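Local atomic coordinates of aminoglycoside 3'-phosphotransferase AphA1-IAB (Acinetobacter baumannii, PDB entry 4GKH), a protein that phosphorylates kanamycin and related aminoglycosides on the 3'-hydroxyl, using a kinase-like fold, and thereby confers resistance to these antibiotics. Residues I135-C140 against V221-R226; R131-P136 against Q250-D255; F200-L205 against W234-E239. All coordinates share one frame; numbering follows the deposited sequence.

Interaction 1: I135-C140 against V221-R226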
# COMPACT_ATOMS: atom_id res chain seq x y z
N ILE A 135 7.45 4.91 -14.37
CA ILE A 135 8.77 4.27 -14.26
C ILE A 135 8.85 3.15 -15.30
O ILE A 135 7.97 2.29 -15.33
CB ILE A 135 8.99 3.66 -12.86
CG1 ILE A 135 8.94 4.74 -11.78
CG2 ILE A 135 10.32 2.90 -12.83
CD1 ILE A 135 8.82 4.16 -10.37
N PRO A 136 9.87 3.17 -16.17
CA PRO A 136 9.93 2.08 -17.16
C PRO A 136 10.00 0.72 -16.48
O PRO A 136 10.80 0.57 -15.55
CB PRO A 136 11.21 2.39 -17.94
CG PRO A 136 11.31 3.91 -17.86
CD PRO A 136 10.88 4.22 -16.45
N VAL A 137 9.15 -0.23 -16.88
CA VAL A 137 9.09 -1.51 -16.16
C VAL A 137 10.40 -2.30 -16.29
O VAL A 137 10.64 -3.21 -15.52
CB VAL A 137 7.90 -2.43 -16.57
CG1 VAL A 137 6.54 -1.78 -16.22
CG2 VAL A 137 7.98 -2.83 -18.03
N CYS A 138 11.23 -1.94 -17.27
CA CYS A 138 12.54 -2.59 -17.40
C CYS A 138 13.45 -2.35 -16.19
O CYS A 138 14.45 -3.04 -16.01
CB CYS A 138 13.25 -2.15 -18.67
SG CYS A 138 13.71 -0.38 -18.73
N ASN A 139 13.09 -1.39 -15.34
CA ASN A 139 13.86 -1.07 -14.15
C ASN A 139 13.51 -1.97 -12.95
O ASN A 139 14.23 -1.99 -11.96
CB ASN A 139 13.62 0.38 -13.73
CG ASN A 139 14.20 1.38 -14.72
OD1 ASN A 139 15.41 1.52 -14.82
ND2 ASN A 139 13.34 2.08 -15.44
N CYS A 140 12.39 -2.69 -13.05
CA CYS A 140 11.78 -3.29 -11.86
C CYS A 140 11.97 -4.80 -11.75
O CYS A 140 11.51 -5.56 -12.60
CB CYS A 140 10.28 -2.96 -11.81
SG CYS A 140 9.47 -3.57 -10.29
N VAL A 221 5.01 -3.81 -3.74
CA VAL A 221 5.53 -3.22 -4.99
C VAL A 221 5.97 -4.27 -6.02
O VAL A 221 6.66 -5.23 -5.68
CB VAL A 221 6.73 -2.24 -4.71
CG1 VAL A 221 7.52 -1.95 -6.00
CG2 VAL A 221 6.22 -0.93 -4.14
N GLY A 222 5.57 -4.07 -7.27
CA GLY A 222 6.05 -4.90 -8.36
C GLY A 222 5.31 -4.61 -9.65
O GLY A 222 4.38 -3.79 -9.65
N ILE A 223 5.73 -5.24 -10.74
CA ILE A 223 5.03 -5.08 -12.01
C ILE A 223 3.63 -5.72 -11.93
O ILE A 223 3.50 -6.90 -11.60
CB ILE A 223 5.82 -5.65 -13.18
CG1 ILE A 223 7.19 -4.94 -13.31
CG2 ILE A 223 5.00 -5.54 -14.48
CD1 ILE A 223 8.15 -5.58 -14.32
N ALA A 224 2.60 -4.94 -12.23
CA ALA A 224 1.21 -5.41 -12.24
C ALA A 224 0.36 -4.51 -13.14
O ALA A 224 0.86 -3.53 -13.70
CB ALA A 224 0.66 -5.44 -10.82
N ASP A 225 -0.91 -4.84 -13.31
CA ASP A 225 -1.78 -3.98 -14.13
C ASP A 225 -1.97 -2.64 -13.41
O ASP A 225 -2.03 -2.62 -12.18
CB ASP A 225 -3.14 -4.66 -14.37
CG ASP A 225 -4.02 -3.87 -15.33
OD1 ASP A 225 -4.74 -2.97 -14.86
OD2 ASP A 225 -3.97 -4.15 -16.54
N ARG A 226 -2.08 -1.53 -14.15
CA ARG A 226 -2.23 -0.22 -13.49
C ARG A 226 -3.48 -0.14 -12.60
O ARG A 226 -3.52 0.63 -11.65
CB ARG A 226 -2.18 0.94 -14.51
CG ARG A 226 -3.30 0.97 -15.52
CD ARG A 226 -3.15 2.15 -16.51
NE ARG A 226 -2.19 1.87 -17.58
CZ ARG A 226 -1.06 2.56 -17.79
NH1 ARG A 226 -0.74 3.59 -17.02
NH2 ARG A 226 -0.26 2.23 -18.78

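Interaction 2: R131-P136 against Q250-D255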
# COMPACT_ATOMS: atom_id res chain seq x y z
N ARG A 131 3.33 9.50 -11.82
CA ARG A 131 4.79 9.40 -11.70
C ARG A 131 5.20 7.96 -11.50
O ARG A 131 6.07 7.44 -12.22
CB ARG A 131 5.32 10.22 -10.52
CG ARG A 131 5.41 11.71 -10.75
CD ARG A 131 5.74 12.43 -9.45
NE ARG A 131 7.04 12.05 -8.90
CZ ARG A 131 7.46 12.39 -7.68
NH1 ARG A 131 8.66 12.00 -7.26
NH2 ARG A 131 6.69 13.11 -6.88
N LEU A 132 4.60 7.31 -10.51
CA LEU A 132 4.91 5.90 -10.22
C LEU A 132 4.73 5.01 -11.44
O LEU A 132 5.59 4.19 -11.77
CB LEU A 132 4.02 5.39 -9.08
CG LEU A 132 4.32 3.94 -8.65
CD1 LEU A 132 5.69 3.87 -8.00
CD2 LEU A 132 3.23 3.45 -7.69
N HIS A 133 3.60 5.19 -12.11
CA HIS A 133 3.30 4.40 -13.29
C HIS A 133 4.10 4.76 -14.52
O HIS A 133 3.99 4.08 -15.54
CB HIS A 133 1.78 4.42 -13.56
CG HIS A 133 0.99 3.69 -12.52
ND1 HIS A 133 -0.37 3.52 -12.60
CD2 HIS A 133 1.39 3.07 -11.38
CE1 HIS A 133 -0.78 2.82 -11.55
NE2 HIS A 133 0.26 2.54 -10.80
N SER A 134 4.91 5.82 -14.45
CA SER A 134 5.75 6.19 -15.58
C SER A 134 7.15 5.58 -15.49
O SER A 134 7.95 5.71 -16.41
CB SER A 134 5.88 7.72 -15.68
OG SER A 134 6.69 8.21 -14.63
N ILE A 135 7.45 4.91 -14.37
CA ILE A 135 8.77 4.27 -14.26
C ILE A 135 8.85 3.15 -15.30
O ILE A 135 7.97 2.29 -15.33
CB ILE A 135 8.99 3.66 -12.86
CG1 ILE A 135 8.94 4.74 -11.78
CG2 ILE A 135 10.32 2.90 -12.83
CD1 ILE A 135 8.82 4.16 -10.37
N PRO A 136 9.87 3.17 -16.17
CA PRO A 136 9.93 2.08 -17.16
C PRO A 136 10.00 0.72 -16.48
O PRO A 136 10.80 0.57 -15.55
CB PRO A 136 11.21 2.39 -17.94
CG PRO A 136 11.31 3.91 -17.86
CD PRO A 136 10.88 4.22 -16.45
N GLN A 250 -10.18 10.79 -14.17
CA GLN A 250 -10.03 11.92 -15.07
C GLN A 250 -8.63 12.53 -15.04
O GLN A 250 -8.01 12.71 -16.09
CB GLN A 250 -11.07 13.00 -14.75
CG GLN A 250 -10.83 14.33 -15.48
CD GLN A 250 -11.08 14.22 -16.97
OE1 GLN A 250 -10.51 14.99 -17.76
NE2 GLN A 250 -11.93 13.28 -17.37
N LYS A 251 -8.14 12.86 -13.85
CA LYS A 251 -6.85 13.53 -13.70
C LYS A 251 -5.71 12.58 -14.02
O LYS A 251 -4.67 12.99 -14.52
CB LYS A 251 -6.69 14.10 -12.28
CG LYS A 251 -7.67 15.28 -12.03
CD LYS A 251 -7.34 16.43 -12.95
CE LYS A 251 -8.30 17.59 -12.75
NZ LYS A 251 -7.74 18.81 -13.39
N TYR A 252 -5.91 11.29 -13.74
CA TYR A 252 -4.89 10.27 -14.03
C TYR A 252 -4.71 10.14 -15.55
O TYR A 252 -3.63 9.82 -16.04
CB TYR A 252 -5.30 8.93 -13.41
CG TYR A 252 -4.36 7.80 -13.73
CD1 TYR A 252 -3.23 7.57 -12.96
CD2 TYR A 252 -4.61 6.95 -14.80
CE1 TYR A 252 -2.37 6.51 -13.24
CE2 TYR A 252 -3.77 5.90 -15.09
CZ TYR A 252 -2.65 5.69 -14.30
OH TYR A 252 -1.82 4.64 -14.61
N GLY A 253 -5.79 10.37 -16.29
CA GLY A 253 -5.75 10.38 -17.74
C GLY A 253 -6.64 9.33 -18.39
O GLY A 253 -6.51 9.05 -19.58
N ILE A 254 -7.55 8.76 -17.61
CA ILE A 254 -8.48 7.75 -18.13
C ILE A 254 -9.91 8.28 -18.17
O ILE A 254 -10.49 8.56 -17.13
CB ILE A 254 -8.45 6.48 -17.27
CG1 ILE A 254 -7.13 5.75 -17.45
CG2 ILE A 254 -9.61 5.57 -17.66
CD1 ILE A 254 -6.94 4.55 -16.50
N ASP A 255 -10.46 8.40 -19.37
CA ASP A 255 -11.82 8.92 -19.53
C ASP A 255 -12.91 7.86 -19.48
O ASP A 255 -14.04 8.16 -19.13
CB ASP A 255 -11.94 9.71 -20.82
CG ASP A 255 -11.32 11.08 -20.72
OD1 ASP A 255 -11.36 11.67 -19.62
OD2 ASP A 255 -10.78 11.55 -21.74

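Interaction 3: F200-L205 against W234-E239. With KAN (kanamycin a), chain M.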
# COMPACT_ATOMS: atom_id res chain seq x y z
N PHE A 200 -2.19 1.14 -2.72
CA PHE A 200 -2.24 2.59 -2.93
C PHE A 200 -3.53 3.13 -2.30
O PHE A 200 -4.45 3.57 -3.00
CB PHE A 200 -2.14 2.92 -4.43
CG PHE A 200 -1.58 4.31 -4.73
CD1 PHE A 200 -0.21 4.53 -4.79
CD2 PHE A 200 -2.44 5.38 -4.97
CE1 PHE A 200 0.30 5.80 -5.06
CE2 PHE A 200 -1.92 6.67 -5.27
CZ PHE A 200 -0.55 6.87 -5.30
N SER A 201 -3.59 3.09 -0.98
CA SER A 201 -4.76 3.54 -0.25
C SER A 201 -4.52 4.92 0.34
O SER A 201 -3.39 5.40 0.37
CB SER A 201 -5.09 2.57 0.88
OG SER A 201 -4.17 2.77 1.94
N LEU A 202 -5.58 5.53 0.86
CA LEU A 202 -5.44 6.83 1.52
C LEU A 202 -4.60 6.78 2.80
O LEU A 202 -4.16 7.82 3.29
CB LEU A 202 -6.81 7.42 1.82
CG LEU A 202 -7.67 7.85 0.63
CD1 LEU A 202 -9.07 8.19 1.16
CD2 LEU A 202 -7.06 9.05 -0.08
N ASP A 203 -4.38 5.59 3.36
CA ASP A 203 -3.57 5.49 4.57
C ASP A 203 -2.07 5.45 4.24
O ASP A 203 -1.24 5.60 5.14
CB ASP A 203 -3.92 4.23 5.36
CG ASP A 203 -5.37 4.17 5.74
OD1 ASP A 203 -5.95 5.23 6.06
OD2 ASP A 203 -5.94 3.05 5.70
N ASN A 204 -1.72 5.23 2.98
CA ASN A 204 -0.31 4.98 2.64
C ASN A 204 0.38 6.08 1.85
O ASN A 204 1.49 5.89 1.34
CB ASN A 204 -0.18 3.66 1.89
CG ASN A 204 -0.36 2.47 2.79
OD1 ASN A 204 -0.12 2.56 4.00
ND2 ASN A 204 -0.77 1.34 2.22
N LEU A 205 -0.30 7.22 1.73
CA LEU A 205 0.23 8.39 1.04
C LEU A 205 0.30 9.50 2.06
O LEU A 205 -0.68 9.76 2.76
CB LEU A 205 -0.68 8.80 -0.11
CG LEU A 205 -0.60 8.09 -1.47
CD1 LEU A 205 0.83 8.13 -2.02
CD2 LEU A 205 -1.12 6.68 -1.39
N TRP A 234 -9.53 4.24 -5.66
CA TRP A 234 -10.92 4.53 -6.05
C TRP A 234 -11.89 4.01 -4.97
O TRP A 234 -12.90 4.66 -4.63
CB TRP A 234 -11.21 3.88 -7.41
CG TRP A 234 -12.59 4.12 -7.95
CD1 TRP A 234 -12.99 5.17 -8.74
CD2 TRP A 234 -13.73 3.29 -7.78
NE1 TRP A 234 -14.32 5.04 -9.05
CE2 TRP A 234 -14.80 3.90 -8.47
CE3 TRP A 234 -13.97 2.10 -7.10
CZ2 TRP A 234 -16.09 3.35 -8.50
CZ3 TRP A 234 -15.26 1.55 -7.12
CH2 TRP A 234 -16.29 2.18 -7.82
N ASN A 235 -11.58 2.85 -4.43
CA ASN A 235 -12.41 2.27 -3.36
C ASN A 235 -12.40 3.19 -2.12
O ASN A 235 -13.46 3.50 -1.57
CB ASN A 235 -11.92 0.85 -3.01
CG ASN A 235 -12.93 0.09 -2.16
OD1 ASN A 235 -14.13 0.20 -2.36
ND2 ASN A 235 -12.44 -0.68 -1.20
N CYS A 236 -11.21 3.66 -1.73
CA CYS A 236 -11.07 4.55 -0.58
C CYS A 236 -11.89 5.82 -0.74
O CYS A 236 -12.59 6.26 0.18
CB CYS A 236 -9.61 4.93 -0.38
SG CYS A 236 -8.63 3.54 0.22
N LEU A 237 -11.77 6.41 -1.92
CA LEU A 237 -12.47 7.66 -2.22
C LEU A 237 -13.98 7.50 -2.20
O LEU A 237 -14.71 8.46 -1.97
CB LEU A 237 -12.00 8.22 -3.56
CG LEU A 237 -10.56 8.73 -3.58
CD1 LEU A 237 -10.13 9.12 -5.00
CD2 LEU A 237 -10.41 9.91 -2.64
N GLY A 238 -14.46 6.28 -2.42
CA GLY A 238 -15.88 5.98 -2.35
C GLY A 238 -16.47 6.23 -0.98
O GLY A 238 -17.69 6.30 -0.83
N GLU A 239 -15.61 6.34 0.03
CA GLU A 239 -16.09 6.68 1.37
C GLU A 239 -16.49 8.16 1.45
O GLU A 239 -17.24 8.56 2.34
CB GLU A 239 -15.05 6.33 2.44
CG GLU A 239 -15.64 6.17 3.85
CD GLU A 239 -14.63 5.73 4.91
OE1 GLU A 239 -15.01 5.66 6.11
OE2 GLU A 239 -13.46 5.46 4.56
C1 KAN M . -7.01 -3.21 4.74
C2 KAN M . -5.78 -2.33 4.67
C3 KAN M . -4.58 -3.05 4.09
C4 KAN M . -4.28 -4.26 4.97
C5 KAN M . -5.50 -5.17 4.96
C6 KAN M . -5.14 -6.33 5.88
C7 KAN M . -11.18 -4.05 1.60
C8 KAN M . -11.09 -3.15 2.80
C9 KAN M . -9.61 -2.75 2.98
C10 KAN M . -8.72 -3.98 3.24
C11 KAN M . -8.83 -4.87 1.97
C12 KAN M . -10.28 -5.29 1.78
C13 KAN M . -12.47 -1.31 3.68
C14 KAN M . -13.85 -0.84 3.21
C15 KAN M . -13.82 0.15 2.07
C16 KAN M . -13.02 1.36 2.51
C17 KAN M . -11.62 0.86 2.86
C18 KAN M . -10.62 2.00 3.15
N1 KAN M . -6.25 -7.28 5.93
N2 KAN M . -8.00 -6.07 2.17
N3 KAN M . -12.61 -4.44 1.50
N4 KAN M . -15.18 0.58 1.74
O5 KAN M . -6.64 -4.43 5.48
O6 KAN M . -6.09 -1.18 3.86
O7 KAN M . -3.47 -2.13 4.11
O8 KAN M . -3.17 -5.00 4.44
O9 KAN M . -7.34 -3.60 3.40
O10 KAN M . -9.47 -1.72 3.99
O11 KAN M . -11.98 -2.03 2.55
O12 KAN M . -11.69 -0.12 3.94
O13 KAN M . -14.59 -2.03 2.89
O14 KAN M . -12.95 2.27 1.42
O15 KAN M . -9.29 1.45 3.28

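Interaction 1: I135-C140 against V221-R226
I223 reaches toward the short 3-10 turn 137-139 and meets V137 and C140 with the outer part of its side chain. With CG1 anti to the carbonyl carbon (chi1 -60°) and CD1 carried on in an extended line (chi2 171°), the methyl group arrives near two backbone oxygens: CD1 of I223 lies 3.6 Å from V137 O and 3.8 Å from C140 O. The same methyl comes within 3.9 Å of V137 CB, while I223 CG1 packs 4.0 Å from C140 CB. C140 extends SG anti to its own backbone N (chi1 -175°), which brings the sulfur alongside the chain at G222, 4.1 Å from G222 CA. No hydrogen bond joins the two segments. In the helical lobe of this kinase-like fold, the contact lays the loop that follows helix 118-133 against the chain entering strand 224-225, itself paired with strand 193-196. Three bonds keep the turn compact: N139 N and N139 ND2 both donate to P136 O, arriving on the same face of its carbonyl plane, and C140 N closes the next step at 3.1 Å from V137 O. Backbone bonds from I223 to F142 and S144 tie the same loop to the strand's approach.

Interaction 2: R131-P136 against Q250-D255
H133 and Y252 meet through a single polar bridge, the 2.7 Å hydrogen bond between H133 ND1 and Y252 OH. Its angle of 172° makes it nearly straight, and either atom could be the donor. The two side chains cross at about a right angle, their ring planes turned 83° to one another. Neither ring lies over the face of its partner: the rings meet rim to rim, and the phenol oxygen enters at the imidazole edge, in the plane of that ring. The closest carbon of the tyrosine ring, Y252 CZ, is 3.6 Å from H133 ND1, so the hydroxyl group carries the contact. Y252 sends its ring anti to the backbone N (chi1 176°), an extended course that brings OH across from helix 242-252 to the last part of helix 118-133. Both partners are gripped from elsewhere as well. R226 NH1 bonds to the same Y252 OH, and H133 NE2 bonds to D229 OD2, so the imidazole is held at both nitrogens and its rotation is fixed; the carboxylate may also polarise it. Just past H133, the backbone turns back on R131, whose carbonyl oxygen takes S134 N at 3.0 Å. After Y252, the chain leaves the helix at G253 with positive phi, and I254 N returns to F249 O in the Schellman motif that closes helix 242-252.

Interaction 3: F200-L205 against W234-E239
The carbonyl oxygen of C236 accepts E239 N at 3.0 Å, in the last turns of helix 227-237, and L202 CD1 comes up to that oxygen from across the contact. The main meeting is between the side chains, where the leucine presses on the cysteine: L202 CG and L202 CD1 are both 3.6 Å from C236 CB. C236 holds SG anti to its carbonyl carbon (chi1 -71°), and this points the sulfur at the opposing backbone, 3.7 Å from S201 CB and equally near L202 N. That amide is buried here and has no hydrogen-bonding partner in the model. The other leucine branch, L202 CD2, touches L237 CD2 more loosely, at 4.3 Å.

S201 shapes the loop that presents L202. Its OG accepts D203 N at 3.2 Å in an ST turn, superposed on a type I turn whose N204 N returns to S201 O. The loop follows D199, probably the proton acceptor, and matches the Brenner motif, HxDxxxxN, of antibiotic kinases, with N204 ND2 bound back to D199 O. On the opposing helix, N235 and C236 line the kanamycin pocket: O14 of the antibiotic lies 3.3 Å from N235 O, and N235 ND2 is bonded to D168 OD1, itself a partner of the drug.

Around the pair, L202 also rests on A107 and F108 of helix 107-113, F200 packs against F128 and L129 of helix 118-133, and W234 turns to L262 and L266 of helix 259-269.

How the interactions relate
Interactions 1 and 2 start from the same part of the chain, sharing I135 and P136 at the exit of helix 118-133, with centres 13 Å apart; the two contacts touch through R226. The centre of interaction 3 lies about 16 Å from that of interaction 2 and about 21 Å from that of interaction 1, touching neither, and along the chain it is nested inside the loop that interaction 2 closes, while it alternates with interaction 1. Strand 224-225, helix 227-237 and helix 242-252 follow in sequence and supply the second partners of interactions 1, 3 and 2 respectively. All three contacts thus join consecutive elements to earlier ones within the phosphotransferase family region, and interaction 3 alone contributes residues to the kanamycin pocket.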